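Local coordinates for protein alanyl-tRNA synthetase (PDB 3G98) that attaches alanine to tRNA and, through the C-Ala domain described here, brings editing and aminoacylation together on one tRNA, at residues Val39-Ser44 and Glu100-Leu105; Glu23-Ala28 and Ala85-Gly90. All coordinates share one frame; numbering follows the deposited sequence.

Interaction 1. Residues Val39-Ser44 and Glu100-Leu105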
ATOM      1  N   VAL A  39       3.158  -7.184   3.968  1.00 18.97           N
ATOM      2  CA  VAL A  39       2.828  -5.786   3.747  1.00 22.85           C
ATOM      3  C   VAL A  39       2.331  -5.707   2.307  1.00 24.39           C
ATOM      4  O   VAL A  39       3.007  -6.151   1.383  1.00 22.82           O
ATOM      5  CB  VAL A  39       4.061  -4.847   3.924  1.00 23.24           C
ATOM      6  CG1 VAL A  39       3.657  -3.386   3.707  1.00 22.73           C
ATOM      7  CG2 VAL A  39       4.703  -5.023   5.307  1.00 23.75           C
ATOM      8  N   VAL A  40       1.140  -5.159   2.112  1.00 18.02           N
ATOM      9  CA  VAL A  40       0.542  -5.106   0.779  1.00 15.66           C
ATOM     10  C   VAL A  40       0.355  -3.654   0.386  1.00 23.91           C
ATOM     11  O   VAL A  40      -0.275  -2.883   1.117  1.00 23.65           O
ATOM     12  CB  VAL A  40      -0.828  -5.809   0.764  1.00 16.88           C
ATOM     13  CG1 VAL A  40      -1.454  -5.759  -0.625  1.00 23.07           C
ATOM     14  CG2 VAL A  40      -0.699  -7.240   1.281  1.00 17.52           C
ATOM     15  N   PHE A  41       0.921  -3.267  -0.754  1.00 18.72           N
ATOM     16  CA  PHE A  41       0.734  -1.912  -1.262  1.00 16.93           C
ATOM     17  C   PHE A  41       0.234  -2.007  -2.684  1.00 19.70           C
ATOM     18  O   PHE A  41       1.001  -2.257  -3.610  1.00 21.92           O
ATOM     19  CB  PHE A  41       2.049  -1.124  -1.166  1.00 20.22           C
ATOM     20  CG  PHE A  41       2.003   0.260  -1.774  1.00 20.39           C
ATOM     21  CD1 PHE A  41       0.893   1.089  -1.615  1.00 21.89           C
ATOM     22  CD2 PHE A  41       3.097   0.743  -2.484  1.00 24.09           C
ATOM     23  CE1 PHE A  41       0.874   2.374  -2.169  1.00 25.29           C
ATOM     24  CE2 PHE A  41       3.087   2.020  -3.025  1.00 27.26           C
ATOM     25  CZ  PHE A  41       1.966   2.832  -2.873  1.00 23.04           C
ATOM     26  N   ILE A  42      -1.069  -1.846  -2.862  1.00 17.50           N
ATOM     27  CA  ILE A  42      -1.619  -1.957  -4.206  1.00 17.79           C
ATOM     28  C   ILE A  42      -2.382  -0.699  -4.558  1.00 20.84           C
ATOM     29  O   ILE A  42      -2.844   0.038  -3.684  1.00 23.06           O
ATOM     30  CB  ILE A  42      -2.501  -3.212  -4.407  1.00 18.12           C
ATOM     31  CG1 ILE A  42      -3.687  -3.206  -3.439  1.00 22.36           C
ATOM     32  CG2 ILE A  42      -1.659  -4.484  -4.268  1.00 21.66           C
ATOM     33  CD1 ILE A  42      -4.644  -4.389  -3.627  1.00 23.36           C
ATOM     34  N   ALA A  43      -2.497  -0.456  -5.850  1.00 21.51           N
ATOM     35  CA  ALA A  43      -3.094   0.774  -6.320  1.00 24.82           C
ATOM     36  C   ALA A  43      -3.923   0.486  -7.559  1.00 24.96           C
ATOM     37  O   ALA A  43      -3.743  -0.547  -8.219  1.00 23.51           O
ATOM     38  CB  ALA A  43      -2.016   1.787  -6.628  1.00 21.12           C
ATOM     39  N   SER A  44      -4.834   1.407  -7.864  1.00 19.61           N
ATOM     40  CA  SER A  44      -5.642   1.312  -9.072  1.00 17.62           C
ATOM     41  C   SER A  44      -5.609   2.645  -9.785  1.00 19.39           C
ATOM     42  O   SER A  44      -5.942   3.680  -9.199  1.00 22.60           O
ATOM     43  CB  SER A  44      -7.081   0.967  -8.733  1.00 26.19           C
ATOM     44  OG  SER A  44      -7.896   1.005  -9.898  1.00 26.86           O
ATOM     45  N   GLU A 100       7.876   5.346  -7.746  1.00 21.55           N
ATOM     46  CA  GLU A 100       8.571   6.156  -6.752  1.00 23.01           C
ATOM     47  C   GLU A 100       7.984   5.930  -5.346  1.00 25.77           C
ATOM     48  O   GLU A 100       8.714   5.903  -4.345  1.00 18.21           O
ATOM     49  CB  GLU A 100       8.512   7.631  -7.143  1.00 22.95           C
ATOM     50  CG  GLU A 100       9.394   8.013  -8.344  1.00 27.45           C
ATOM     51  CD  GLU A 100       8.917   7.469  -9.697  1.00 36.85           C
ATOM     52  OE1 GLU A 100       7.722   7.131  -9.862  1.00 31.85           O
ATOM     53  OE2 GLU A 100       9.760   7.379 -10.615  1.00 44.17           O
ATOM     54  N   ALA A 101       6.670   5.758  -5.272  1.00 24.57           N
ATOM     55  CA  ALA A 101       6.017   5.437  -3.996  1.00 24.43           C
ATOM     56  C   ALA A 101       6.482   4.075  -3.472  1.00 23.26           C
ATOM     57  O   ALA A 101       6.682   3.900  -2.261  1.00 20.42           O
ATOM     58  CB  ALA A 101       4.490   5.464  -4.147  1.00 20.78           C
ATOM     59  N   VAL A 102       6.650   3.114  -4.384  1.00 20.71           N
ATOM     60  CA  VAL A 102       7.113   1.774  -4.005  1.00 23.02           C
ATOM     61  C   VAL A 102       8.538   1.840  -3.469  1.00 20.64           C
ATOM     62  O   VAL A 102       8.854   1.229  -2.438  1.00 20.73           O
ATOM     63  CB  VAL A 102       7.047   0.770  -5.182  1.00 29.67           C
ATOM     64  CG1 VAL A 102       7.783  -0.529  -4.817  1.00 30.14           C
ATOM     65  CG2 VAL A 102       5.598   0.480  -5.552  1.00 21.72           C
ATOM     66  N   LYS A 103       9.390   2.591  -4.159  1.00 18.37           N
ATOM     67  CA  LYS A 103      10.767   2.773  -3.700  1.00 22.37           C
ATOM     68  C   LYS A 103      10.806   3.337  -2.277  1.00 20.97           C
ATOM     69  O   LYS A 103      11.532   2.819  -1.418  1.00 21.63           O
ATOM     70  CB  LYS A 103      11.533   3.673  -4.674  1.00 28.26           C
ATOM     71  CG  LYS A 103      13.027   3.774  -4.414  1.00 34.86           C
ATOM     72  CD  LYS A 103      13.714   4.596  -5.509  1.00 40.42           C
ATOM     73  CE  LYS A 103      13.431   6.091  -5.333  1.00 64.24           C
ATOM     74  NZ  LYS A 103      13.872   6.921  -6.492  1.00 59.94           N
ATOM     75  N   LEU A 104      10.013   4.380  -2.027  1.00 22.24           N
ATOM     76  CA  LEU A 104       9.899   4.972  -0.692  1.00 23.33           C
ATOM     77  C   LEU A 104       9.430   3.959   0.355  1.00 27.35           C
ATOM     78  O   LEU A 104       9.978   3.901   1.449  1.00 20.88           O
ATOM     79  CB  LEU A 104       8.948   6.183  -0.701  1.00 20.61           C
ATOM     80  CG  LEU A 104       8.690   6.861   0.660  1.00 27.36           C
ATOM     81  CD1 LEU A 104       9.991   7.308   1.307  1.00 28.58           C
ATOM     82  CD2 LEU A 104       7.753   8.047   0.528  1.00 28.59           C
ATOM     83  N   LEU A 105       8.409   3.175   0.027  1.00 21.60           N
ATOM     84  CA  LEU A 105       7.900   2.168   0.961  1.00 24.20           C
ATOM     85  C   LEU A 105       8.974   1.150   1.309  1.00 21.37           C
ATOM     86  O   LEU A 105       9.114   0.751   2.473  1.00 24.26           O
ATOM     87  CB  LEU A 105       6.652   1.460   0.394  1.00 23.14           C
ATOM     88  CG  LEU A 105       6.040   0.366   1.272  1.00 28.21           C
ATOM     89  CD1 LEU A 105       5.711   0.884   2.661  1.00 24.32           C
ATOM     90  CD2 LEU A 105       4.802  -0.238   0.596  1.00 25.59           C
TER
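The ring of Phe41 is the knob here, pushed from the strand into a shallow hollow that Ala101, Val102 and Leu105 form on one side of the helix. The strand and helix segments run almost antiparallel, at 168°, with axes 10.4 Å apart, and the phenyl group reaches into the space between them. Ala101 is the floor for the far end of the ring: its CB comes in near the ring plane, at the edge, 3.9 Å from Phe41 CZ. Val102, whose side chain crosses that of Phe41 at a slant, brings one branch to the ring, CG2, 3.9 Å from Phe41 CE2. Leu105 slides past in the opposite direction, and its CD2 methyl presses against the root of the side chain, 3.4 Å from Phe41 CB, a tight fit for two carbons. With CG anti to the backbone N (chi1 175°), Phe41 sends its ring across to the helix. An alanine here would lose the whole ring and is likely to leave a gap facing Ala101 CB and Val102 CG2. This is helix-on-sheet packing in the buried interior of an alpha-and-beta domain. Around it, Phe98 brings a second ring to Phe41, Phe52 and Ile54 of strand 49-56 touch it, helix 66-76 reaches it through Val73, and Leu11 of strand 9-17 meets Leu105.

Interaction 2. Residues Glu23-Ala28 and Ala85-Gly90; sequences ELRNLA and ADLAQG
Arg25 and Ala28 look across at Leu87 and Gln89, where helix 21-31 lies on a face of the mixed sheet of this alpha-and-beta domain. The helix segment and strand 87-90 run nearly antiparallel, at 153°, with axes 9.8 Å apart. Leu24, first along the helix on the buried side, turns to Asn51, Ile42 and Ser44 and so ties this turn to the neighbouring strands. Arg25 carries most of the contact. Its chain is extended from CG to NE, which takes the guanidinium out over the strand, and there the group is used in three ways. At its edge, NH1 donates in the guanidinium plane to Gln89 OE1 (3.1 Å), with the amide plane turned 27° from it; the bond is bent at the hydrogen, to 155°. Over one face lies Leu87, whose CD2 is 3.8 Å from Arg25 NE. At the other amino group, a water accepts a weak bond from Arg25 NH2 and donates to Leu87 O at 2.7 Å. The amide of Gln89 is gripped at both ends, because its NE2 bonds to Asn51 OD1 and Pro21 O; this should settle which way round the group sits. OE1 also lies alongside the stem of the arginine, 3.7 Å from Arg25 CD. Further on, one turn down the same side of the helix, Ala28 meets the other branch of the leucine, its CB 4.4 Å from Leu87 CD1.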
ATOM      1  N   GLU A  23     -13.075  -2.668  -4.082  1.00 21.82           N
ATOM      2  CA  GLU A  23     -12.544  -3.948  -4.543  1.00 24.56           C
ATOM      3  C   GLU A  23     -11.043  -4.040  -4.249  1.00 35.46           C
ATOM      4  O   GLU A  23     -10.531  -5.073  -3.806  1.00 19.05           O
ATOM      5  CB  GLU A  23     -12.798  -4.108  -6.047  1.00 19.35           C
ATOM      6  CG  GLU A  23     -14.266  -4.339  -6.407  1.00 31.89           C
ATOM      7  CD  GLU A  23     -14.517  -4.351  -7.912  1.00 51.67           C
ATOM      8  OE1 GLU A  23     -13.595  -4.020  -8.695  1.00 41.40           O
ATOM      9  OE2 GLU A  23     -15.653  -4.687  -8.308  1.00 51.19           O
ATOM     10  N   LEU A  24     -10.344  -2.939  -4.496  1.00 26.98           N
ATOM     11  CA  LEU A  24      -8.928  -2.856  -4.201  1.00 17.81           C
ATOM     12  C   LEU A  24      -8.672  -3.101  -2.718  1.00 20.28           C
ATOM     13  O   LEU A  24      -7.776  -3.861  -2.343  1.00 22.32           O
ATOM     14  CB  LEU A  24      -8.411  -1.479  -4.611  1.00 22.53           C
ATOM     15  CG  LEU A  24      -6.911  -1.257  -4.647  1.00 29.21           C
ATOM     16  CD1 LEU A  24      -6.316  -2.010  -5.813  1.00 21.63           C
ATOM     17  CD2 LEU A  24      -6.637   0.246  -4.755  1.00 26.09           C
ATOM     18  N   ARG A  25      -9.472  -2.457  -1.872  1.00 23.19           N
ATOM     19  CA  ARG A  25      -9.371  -2.628  -0.427  1.00 19.14           C
ATOM     20  C   ARG A  25      -9.601  -4.079  -0.024  1.00 20.83           C
ATOM     21  O   ARG A  25      -8.883  -4.624   0.818  1.00 20.08           O
ATOM     22  CB  ARG A  25     -10.408  -1.745   0.274  1.00 24.44           C
ATOM     23  CG  ARG A  25     -10.284  -1.716   1.781  1.00 24.51           C
ATOM     24  CD  ARG A  25     -11.528  -1.116   2.427  1.00 21.92           C
ATOM     25  NE  ARG A  25     -11.357  -1.049   3.868  1.00 23.29           N
ATOM     26  CZ  ARG A  25     -10.779  -0.031   4.497  1.00 35.97           C
ATOM     27  NH1 ARG A  25     -10.334   1.013   3.807  1.00 31.77           N
ATOM     28  NH2 ARG A  25     -10.652  -0.055   5.816  1.00 29.26           N
ATOM     29  N   ASN A  26     -10.623  -4.697  -0.608  1.00 22.00           N
ATOM     30  CA  ASN A  26     -10.937  -6.079  -0.276  1.00 25.21           C
ATOM     31  C   ASN A  26      -9.793  -7.018  -0.694  1.00 22.99           C
ATOM     32  O   ASN A  26      -9.459  -7.962   0.026  1.00 20.90           O
ATOM     33  CB  ASN A  26     -12.270  -6.492  -0.900  1.00 33.69           C
ATOM     34  CG  ASN A  26     -13.463  -5.805  -0.242  1.00 30.25           C
ATOM     35  OD1 ASN A  26     -14.547  -5.740  -0.823  1.00 37.42           O
ATOM     36  ND2 ASN A  26     -13.263  -5.282   0.973  1.00 24.84           N
ATOM     37  N   LEU A  27      -9.179  -6.733  -1.839  1.00 23.15           N
ATOM     38  CA  LEU A  27      -8.037  -7.518  -2.307  1.00 23.03           C
ATOM     39  C   LEU A  27      -6.840  -7.399  -1.362  1.00 23.46           C
ATOM     40  O   LEU A  27      -6.200  -8.404  -1.019  1.00 23.00           O
ATOM     41  CB  LEU A  27      -7.646  -7.103  -3.732  1.00 25.27           C
ATOM     42  CG  LEU A  27      -6.464  -7.817  -4.404  1.00 25.44           C
ATOM     43  CD1 LEU A  27      -6.675  -9.329  -4.457  1.00 27.21           C
ATOM     44  CD2 LEU A  27      -6.237  -7.276  -5.806  1.00 27.36           C
ATOM     45  N   ALA A  28      -6.540  -6.170  -0.939  1.00 21.80           N
ATOM     46  CA  ALA A  28      -5.433  -5.938  -0.024  1.00 23.33           C
ATOM     47  C   ALA A  28      -5.685  -6.653   1.292  1.00 23.80           C
ATOM     48  O   ALA A  28      -4.782  -7.261   1.861  1.00 23.65           O
ATOM     49  CB  ALA A  28      -5.239  -4.456   0.209  1.00 17.93           C
ATOM     50  N   ALA A  85      -4.157   0.942  11.846  1.00 29.59           N
ATOM     51  CA  ALA A  85      -2.772   0.489  11.786  1.00 28.49           C
ATOM     52  C   ALA A  85      -2.570  -0.712  10.855  1.00 20.26           C
ATOM     53  O   ALA A  85      -1.471  -0.917  10.341  1.00 25.77           O
ATOM     54  CB  ALA A  85      -2.242   0.179  13.197  1.00 36.53           C
ATOM     55  N   ASP A  86      -3.618  -1.506  10.642  1.00 20.55           N
ATOM     56  CA  ASP A  86      -3.459  -2.718   9.835  1.00 21.10           C
ATOM     57  C   ASP A  86      -3.971  -2.575   8.405  1.00 21.48           C
ATOM     58  O   ASP A  86      -3.625  -3.388   7.545  1.00 20.45           O
ATOM     59  CB  ASP A  86      -4.098  -3.933  10.514  1.00 20.86           C
ATOM     60  CG  ASP A  86      -5.607  -3.819  10.612  1.00 32.36           C
ATOM     61  OD1 ASP A  86      -6.099  -2.801  11.150  1.00 30.25           O
ATOM     62  OD2 ASP A  86      -6.302  -4.752  10.150  1.00 31.13           O
ATOM     63  N   LEU A  87      -4.773  -1.539   8.161  1.00 25.36           N
ATOM     64  CA  LEU A  87      -5.370  -1.304   6.845  1.00 17.87           C
ATOM     65  C   LEU A  87      -5.771   0.165   6.652  1.00 23.43           C
ATOM     66  O   LEU A  87      -6.603   0.718   7.390  1.00 22.75           O
ATOM     67  CB  LEU A  87      -6.579  -2.217   6.633  1.00 20.17           C
ATOM     68  CG  LEU A  87      -7.188  -2.304   5.227  1.00 27.33           C
ATOM     69  CD1 LEU A  87      -6.203  -2.924   4.236  1.00 23.04           C
ATOM     70  CD2 LEU A  87      -8.498  -3.088   5.243  1.00 27.30           C
ATOM     71  N   ALA A  88      -5.188   0.786   5.636  1.00 20.64           N
ATOM     72  CA  ALA A  88      -5.441   2.206   5.354  1.00 18.68           C
ATOM     73  C   ALA A  88      -5.538   2.437   3.843  1.00 21.21           C
ATOM     74  O   ALA A  88      -5.054   1.627   3.060  1.00 21.25           O
ATOM     75  CB  ALA A  88      -4.335   3.060   5.959  1.00 19.39           C
ATOM     76  N   GLN A  89      -6.161   3.543   3.436  1.00 19.48           N
ATOM     77  CA  GLN A  89      -6.465   3.771   2.025  1.00 20.10           C
ATOM     78  C   GLN A  89      -6.480   5.263   1.715  1.00 18.80           C
ATOM     79  O   GLN A  89      -6.725   6.086   2.602  1.00 19.15           O
ATOM     80  CB  GLN A  89      -7.821   3.124   1.684  1.00 25.56           C
ATOM     81  CG  GLN A  89      -8.340   3.330   0.261  1.00 33.48           C
ATOM     82  CD  GLN A  89      -9.459   2.343  -0.091  1.00 40.52           C
ATOM     83  OE1 GLN A  89     -10.195   1.887   0.787  1.00 33.26           O
ATOM     84  NE2 GLN A  89      -9.574   2.002  -1.373  1.00 35.83           N
ATOM     85  N   GLY A  90      -6.217   5.611   0.460  1.00 22.06           N
ATOM     86  CA  GLY A  90      -6.227   7.016   0.055  1.00 25.45           C
ATOM     87  C   GLY A  90      -6.390   7.201  -1.443  1.00 24.43           C
ATOM     88  O   GLY A  90      -6.402   6.229  -2.214  1.00 19.99           O
TER
HETATM   89  O   HOH W   1      -9.214   0.747   7.996  1.00 37.00           O

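In the fold
Interactions 1 and 2 sit about 12 Å apart, centre to centre, on the two faces of one mixed sheet. Strand 38-46 joins them: Phe41 faces helix 98-110, while its neighbour Ile42 turns to helix 21-31, where Ile42 CD1 packs 3.4 Å from Leu24 O. Along the chain the segments alternate, 23-28, 39-44, 85-90, then 100-105. Helix 21-31 leads into strand 38-46 and strand 87-92 into helix 98-110, and each contact pairs a segment from the first part of the chain with one from the last. All four belong to the DHHA1 domain, consistent with a single compact unit.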